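Local coordinates for protein cytosine-specific methyltransferase (Escherichia coli O157:H7 EDL933, PDB 3G7U) that probably transfers a methyl group from S-adenosyl-L-methionine to carbon 5 of cytosine in DNA, as a prophage-encoded modification methyltransferase, at residues L110-F115 with G141-L146; H102-V107 with N137-D142. One frame throughout, in Å; residues are numbered along the deposited sequence.

Contact 1 (L110-F115 with G141-L146); sequences LQPLFF and GDYDIL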
loop_
_atom_site.group_PDB
_atom_site.type_symbol
_atom_site.label_atom_id
_atom_site.label_comp_id
_atom_site.label_asym_id
_atom_site.label_seq_id
_atom_site.Cartn_x
_atom_site.Cartn_y
_atom_site.Cartn_z
ATOM N N LEU A 110 -6.750 -21.412 -9.460
ATOM C CA LEU A 110 -8.030 -20.742 -9.294
ATOM C C LEU A 110 -8.624 -20.140 -10.547
ATOM O O LEU A 110 -9.829 -19.872 -10.582
ATOM C CB LEU A 110 -7.989 -19.688 -8.187
ATOM C CG LEU A 110 -7.932 -20.218 -6.741
ATOM C CD1 LEU A 110 -7.464 -19.154 -5.744
ATOM C CD2 LEU A 110 -9.326 -20.737 -6.357
ATOM N N GLN A 111 -7.791 -19.915 -11.559
ATOM C CA GLN A 111 -8.265 -19.325 -12.827
ATOM C C GLN A 111 -9.113 -18.045 -12.696
ATOM O O GLN A 111 -10.218 -17.990 -13.223
ATOM C CB GLN A 111 -9.012 -20.392 -13.694
ATOM C CG GLN A 111 -8.140 -21.586 -14.058
ATOM C CD GLN A 111 -7.191 -21.260 -15.194
ATOM O OE1 GLN A 111 -7.616 -20.718 -16.210
ATOM N NE2 GLN A 111 -5.911 -21.591 -15.034
ATOM N N PRO A 112 -8.591 -16.987 -12.021
ATOM C CA PRO A 112 -9.367 -15.767 -11.976
ATOM C C PRO A 112 -9.435 -15.081 -13.350
ATOM O O PRO A 112 -8.617 -15.406 -14.219
ATOM C CB PRO A 112 -8.521 -14.870 -11.048
ATOM C CG PRO A 112 -7.116 -15.368 -11.228
ATOM C CD PRO A 112 -7.308 -16.859 -11.299
ATOM N N LEU A 113 -10.355 -14.129 -13.507
ATOM C CA LEU A 113 -10.409 -13.302 -14.728
ATOM C C LEU A 113 -9.104 -12.529 -14.916
ATOM O O LEU A 113 -8.666 -12.323 -16.028
ATOM C CB LEU A 113 -11.579 -12.326 -14.674
ATOM C CG LEU A 113 -12.967 -12.996 -14.552
ATOM C CD1 LEU A 113 -14.056 -11.954 -14.551
ATOM C CD2 LEU A 113 -13.187 -14.096 -15.627
ATOM N N PHE A 114 -8.470 -12.128 -13.818
ATOM C CA PHE A 114 -7.178 -11.435 -13.937
ATOM C C PHE A 114 -6.295 -11.695 -12.713
ATOM O O PHE A 114 -6.785 -12.139 -11.653
ATOM C CB PHE A 114 -7.426 -9.934 -14.147
ATOM C CG PHE A 114 -7.772 -9.181 -12.893
ATOM C CD1 PHE A 114 -6.771 -8.556 -12.150
ATOM C CD2 PHE A 114 -9.094 -9.042 -12.473
ATOM C CE1 PHE A 114 -7.073 -7.852 -10.989
ATOM C CE2 PHE A 114 -9.416 -8.324 -11.313
ATOM C CZ PHE A 114 -8.412 -7.717 -10.576
ATOM N N PHE A 115 -4.989 -11.461 -12.861
ATOM C CA PHE A 115 -4.120 -11.359 -11.685
ATOM C C PHE A 115 -3.366 -10.037 -11.737
ATOM O O PHE A 115 -3.151 -9.472 -12.825
ATOM C CB PHE A 115 -3.154 -12.538 -11.556
ATOM C CG PHE A 115 -2.105 -12.622 -12.634
ATOM C CD1 PHE A 115 -0.880 -11.926 -12.513
ATOM C CD2 PHE A 115 -2.305 -13.425 -13.753
ATOM C CE1 PHE A 115 0.093 -12.026 -13.475
ATOM C CE2 PHE A 115 -1.329 -13.531 -14.716
ATOM C CZ PHE A 115 -0.127 -12.820 -14.595
ATOM N N GLY A 141 -0.314 -20.147 -20.629
ATOM C CA GLY A 141 -1.322 -20.939 -21.318
ATOM C C GLY A 141 -2.699 -20.318 -21.284
ATOM O O GLY A 141 -3.394 -20.323 -22.298
ATOM N N ASP A 142 -3.090 -19.750 -20.140
ATOM C CA ASP A 142 -4.450 -19.263 -19.952
ATOM C C ASP A 142 -4.593 -17.751 -19.901
ATOM O O ASP A 142 -5.704 -17.206 -19.936
ATOM C CB ASP A 142 -5.007 -19.881 -18.668
ATOM C CG ASP A 142 -5.016 -21.405 -18.717
ATOM O OD1 ASP A 142 -5.670 -21.961 -19.630
ATOM O OD2 ASP A 142 -4.368 -22.034 -17.850
ATOM N N TYR A 143 -3.452 -17.054 -19.807
ATOM C CA TYR A 143 -3.481 -15.584 -19.634
ATOM C C TYR A 143 -2.721 -14.802 -20.711
ATOM O O TYR A 143 -1.653 -15.213 -21.141
ATOM C CB TYR A 143 -2.888 -15.211 -18.230
ATOM C CG TYR A 143 -3.835 -15.674 -17.138
ATOM C CD1 TYR A 143 -4.870 -14.858 -16.729
ATOM C CD2 TYR A 143 -3.728 -16.954 -16.583
ATOM C CE1 TYR A 143 -5.811 -15.287 -15.776
ATOM C CE2 TYR A 143 -4.637 -17.389 -15.615
ATOM C CZ TYR A 143 -5.669 -16.557 -15.242
ATOM O OH TYR A 143 -6.574 -16.987 -14.323
ATOM N N ASP A 144 -3.280 -13.665 -21.082
ATOM C CA ASP A 144 -2.551 -12.610 -21.803
ATOM C C ASP A 144 -1.758 -11.826 -20.743
ATOM O O ASP A 144 -2.346 -11.123 -19.944
ATOM C CB ASP A 144 -3.551 -11.691 -22.490
ATOM C CG ASP A 144 -4.230 -12.357 -23.706
ATOM O OD1 ASP A 144 -3.570 -13.193 -24.372
ATOM O OD2 ASP A 144 -5.418 -12.045 -23.977
ATOM N N ILE A 145 -0.444 -11.992 -20.755
ATOM C CA ILE A 145 0.444 -11.434 -19.734
ATOM C C ILE A 145 0.995 -10.119 -20.302
ATOM O O ILE A 145 1.508 -10.094 -21.417
ATOM C CB ILE A 145 1.557 -12.428 -19.376
ATOM C CG1 ILE A 145 0.945 -13.705 -18.787
ATOM C CG2 ILE A 145 2.525 -11.825 -18.347
ATOM C CD1 ILE A 145 1.943 -14.820 -18.625
ATOM N N LEU A 146 0.807 -9.022 -19.574
ATOM C CA LEU A 146 1.251 -7.736 -20.055
ATOM C C LEU A 146 2.714 -7.614 -19.720
ATOM O O LEU A 146 3.234 -8.265 -18.789
ATOM C CB LEU A 146 0.478 -6.579 -19.431
ATOM C CG LEU A 146 -1.047 -6.529 -19.545
ATOM C CD1 LEU A 146 -1.566 -5.185 -19.083
ATOM C CD2 LEU A 146 -1.454 -6.784 -20.983
HETATM O O HOH W 1 -2.776 -21.309 -15.716
#

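Contact 2 (H102-V107 with N137-D142); sequences HFYRLV and NLVSGD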
loop_
_atom_site.group_PDB
_atom_site.type_symbol
_atom_site.label_atom_id
_atom_site.label_comp_id
_atom_site.label_asym_id
_atom_site.label_seq_id
_atom_site.Cartn_x
_atom_site.Cartn_y
_atom_site.Cartn_z
ATOM N N HIS A 102 4.289 -19.941 -5.421
ATOM C CA HIS A 102 2.951 -20.293 -4.869
ATOM C C HIS A 102 1.885 -19.293 -5.238
ATOM O O HIS A 102 0.719 -19.661 -5.414
ATOM C CB HIS A 102 3.004 -20.425 -3.342
ATOM C CG HIS A 102 3.726 -21.641 -2.862
ATOM N ND1 HIS A 102 3.361 -22.915 -3.232
ATOM C CD2 HIS A 102 4.807 -21.778 -2.058
ATOM C CE1 HIS A 102 4.174 -23.784 -2.660
ATOM N NE2 HIS A 102 5.071 -23.121 -1.956
ATOM N N PHE A 103 2.253 -18.011 -5.342
ATOM C CA PHE A 103 1.310 -17.009 -5.832
ATOM C C PHE A 103 0.796 -17.439 -7.199
ATOM O O PHE A 103 -0.417 -17.419 -7.475
ATOM C CB PHE A 103 1.947 -15.588 -5.944
ATOM C CG PHE A 103 1.004 -14.510 -6.439
ATOM C CD1 PHE A 103 0.239 -13.795 -5.542
ATOM C CD2 PHE A 103 0.940 -14.162 -7.802
ATOM C CE1 PHE A 103 -0.612 -12.810 -5.991
ATOM C CE2 PHE A 103 0.093 -13.193 -8.256
ATOM C CZ PHE A 103 -0.679 -12.504 -7.364
ATOM N N TYR A 104 1.730 -17.747 -8.081
ATOM C CA TYR A 104 1.392 -18.071 -9.454
ATOM C C TYR A 104 0.752 -19.465 -9.563
ATOM O O TYR A 104 -0.076 -19.665 -10.426
ATOM C CB TYR A 104 2.593 -17.910 -10.390
ATOM C CG TYR A 104 2.861 -16.437 -10.597
ATOM C CD1 TYR A 104 2.105 -15.714 -11.487
ATOM C CD2 TYR A 104 3.839 -15.768 -9.849
ATOM C CE1 TYR A 104 2.286 -14.334 -11.659
ATOM C CE2 TYR A 104 4.054 -14.384 -10.029
ATOM C CZ TYR A 104 3.281 -13.690 -10.927
ATOM O OH TYR A 104 3.466 -12.343 -11.120
ATOM N N ARG A 105 1.114 -20.363 -8.662
ATOM C CA ARG A 105 0.407 -21.660 -8.594
ATOM C C ARG A 105 -1.061 -21.438 -8.289
ATOM O O ARG A 105 -1.939 -22.027 -8.926
ATOM C CB ARG A 105 1.064 -22.604 -7.586
ATOM C CG ARG A 105 0.293 -23.891 -7.357
ATOM C CD ARG A 105 0.956 -24.787 -6.300
ATOM N NE ARG A 105 1.119 -24.144 -4.981
ATOM C CZ ARG A 105 0.141 -23.951 -4.090
ATOM N NH1 ARG A 105 -1.107 -24.348 -4.355
ATOM N NH2 ARG A 105 0.402 -23.358 -2.917
ATOM N N LEU A 106 -1.344 -20.575 -7.316
ATOM C CA LEU A 106 -2.718 -20.263 -6.937
ATOM C C LEU A 106 -3.492 -19.601 -8.043
ATOM O O LEU A 106 -4.661 -19.886 -8.236
ATOM C CB LEU A 106 -2.756 -19.426 -5.654
ATOM C CG LEU A 106 -2.388 -20.208 -4.399
ATOM C CD1 LEU A 106 -2.328 -19.288 -3.192
ATOM C CD2 LEU A 106 -3.470 -21.278 -4.156
ATOM N N VAL A 107 -2.864 -18.692 -8.780
ATOM C CA VAL A 107 -3.530 -18.105 -9.933
ATOM C C VAL A 107 -3.931 -19.211 -10.971
ATOM O O VAL A 107 -5.032 -19.208 -11.541
ATOM C CB VAL A 107 -2.644 -17.026 -10.606
ATOM C CG1 VAL A 107 -3.222 -16.646 -11.954
ATOM C CG2 VAL A 107 -2.522 -15.772 -9.689
ATOM N N ASN A 137 5.275 -19.486 -17.160
ATOM C CA ASN A 137 4.819 -20.755 -17.727
ATOM C C ASN A 137 3.535 -21.299 -17.129
ATOM O O ASN A 137 2.754 -21.925 -17.838
ATOM C CB ASN A 137 5.889 -21.841 -17.567
ATOM C CG ASN A 137 7.047 -21.678 -18.523
ATOM O OD1 ASN A 137 6.970 -20.929 -19.502
ATOM N ND2 ASN A 137 8.143 -22.378 -18.237
ATOM N N LEU A 138 3.339 -21.086 -15.830
ATOM C CA LEU A 138 2.175 -21.607 -15.114
ATOM C C LEU A 138 0.936 -20.910 -15.570
ATOM O O LEU A 138 -0.184 -21.461 -15.483
ATOM C CB LEU A 138 2.310 -21.411 -13.605
ATOM C CG LEU A 138 3.106 -22.432 -12.816
ATOM C CD1 LEU A 138 3.146 -22.042 -11.355
ATOM C CD2 LEU A 138 2.493 -23.812 -12.983
ATOM N N VAL A 139 1.112 -19.689 -16.060
ATOM C CA VAL A 139 -0.036 -18.863 -16.403
ATOM C C VAL A 139 -0.159 -18.504 -17.885
ATOM O O VAL A 139 -1.217 -18.097 -18.312
ATOM C CB VAL A 139 -0.176 -17.590 -15.484
ATOM C CG1 VAL A 139 -0.470 -18.001 -14.053
ATOM C CG2 VAL A 139 1.066 -16.736 -15.512
ATOM N N SER A 140 0.907 -18.660 -18.663
ATOM C CA SER A 140 0.917 -18.142 -20.059
ATOM C C SER A 140 -0.001 -18.899 -20.995
ATOM O O SER A 140 -0.401 -18.355 -22.023
ATOM C CB SER A 140 2.326 -18.136 -20.668
ATOM O OG SER A 140 2.940 -19.404 -20.508
ATOM N N GLY A 141 -0.314 -20.147 -20.629
ATOM C CA GLY A 141 -1.322 -20.939 -21.318
ATOM C C GLY A 141 -2.699 -20.318 -21.284
ATOM O O GLY A 141 -3.394 -20.323 -22.298
ATOM N N ASP A 142 -3.090 -19.750 -20.140
ATOM C CA ASP A 142 -4.450 -19.263 -19.952
ATOM C C ASP A 142 -4.593 -17.751 -19.901
ATOM O O ASP A 142 -5.704 -17.206 -19.936
ATOM C CB ASP A 142 -5.007 -19.881 -18.668
ATOM C CG ASP A 142 -5.016 -21.405 -18.717
ATOM O OD1 ASP A 142 -5.670 -21.961 -19.630
ATOM O OD2 ASP A 142 -4.368 -22.034 -17.850
#

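Contact 1 (L110-F115 with G141-L146)
The ring of Tyr143 meets the edge of Phe115 on one face and the carbonyl of Pro112 at its rim. Phe115 comes down edge-first in a T-shaped pair, ring centroids 5.6 Å apart and planes at 73°: its CD2 stands over the tyrosine face, offset toward the rim, and its CE2 lies 4.1 Å from Tyr143 CG. Chi1 of Phe115 (67°) sets CG between its own backbone N and carbonyl carbon. The end of the side chain comes nearer to residues 141-146, and CZ reaches CG1 of Ile145. In the plane of the tyrosine ring, its OH donates a short 2.6 Å hydrogen bond to Pro112 O, arriving in the carbonyl plane on a lone pair. The proline side chain crosses that of Tyr143 at about a right angle, with Pro112 CD 3.1 Å from the same OH.

Nearer the surface, Gln111, the first residue past the end of helix 94-110, bends at chi2 (-78°) and crosses Asp142 at about a right angle. Its NE2 gives a 3.2 Å bond to Asp142 OD2, striking from well above the carboxylate plane. A water lies 2.8 Å from Asp142 OD2 and accepts only weakly from Gln111 NE2. The stronger partner of NE2 is Ser108 O, in the last turn of the helix, and OE1 takes a bond from Lys171 on strand 163-171, the strand that lies between 114-119 and 143-152 in the Rossmann-like methyltransferase sheet.

Tyr143 thus spans that middle strand. Its apolar ring is buried against Phe115 while its hydroxyl satisfies a backbone carbonyl of the helix-to-strand turn; the carboxylate of Asp142 meets the amide and a water at the partly exposed margin, which would be expected to ease its charge.

Contact 2 (H102-V107 with N137-D142)
Val107 and Val139 meet methyl to methyl where helix 94-110 packs against the C-terminal part of helix 129-140, two helices that pack side by side against the sheet of the class I methyltransferase fold and are linked in the chain through strand 114-119.

The contact between the segments is apolar. The two valines cross at about a right angle, CG1 to CG1 at 3.7 Å; CG1 of Val107 is anti to its backbone N (chi1 168°), which puts that methyl in front of Val139. The same Val139 CG1 lies 4.0 Å from Tyr104 O, while its other methyl, CG2, approaches Tyr104 CD1 obliquely at 4.3 Å. Leu138 reaches across to helix 94-110, its CD1 resting on the backbone, 3.8 Å from Arg105 N, and close to both Tyr104 CB and Arg105 CB. Beneath, Phe115 of strand 114-119 touches both valines. One face of the Tyr104 ring carries CD2 of Phe103 over its centre.

Polar links run beside this apolar seam. Leu138 O accepts from Ser108 OG, a bond that ties the helix ends together. Arg105 lends only the base of its side chain to Leu138; its guanidinium turns elsewhere, to Leu57 O through NH2 and to Glu109 in a salt bridge through NH1. Its NE bonds His102 ND1 one turn back at 3.1 Å, each group lying in the plane of the other.

Both contacts lie on the same side of the chain's centre, their own centres about 8 Å apart, and share Gly141 and Asp142. Contact 2 is the more buried: helix against helix, methyls and an aromatic ring, with its polar bonds made within helix 94-110 or to residues outside the two segments. Contact 1 is partly buried and mixed, a ring pair and a hydroxyl-to-carbonyl bond giving way to an amide and carboxylate with water at its margin. One joins the helices over the sheet, the other the strands and the turn that follows helix 94-110. They meet directly, Phe115 CE1 lying 3.7 Å from Tyr104 CE1, and Ile145 CD1 3.8 Å from Val139 CG2.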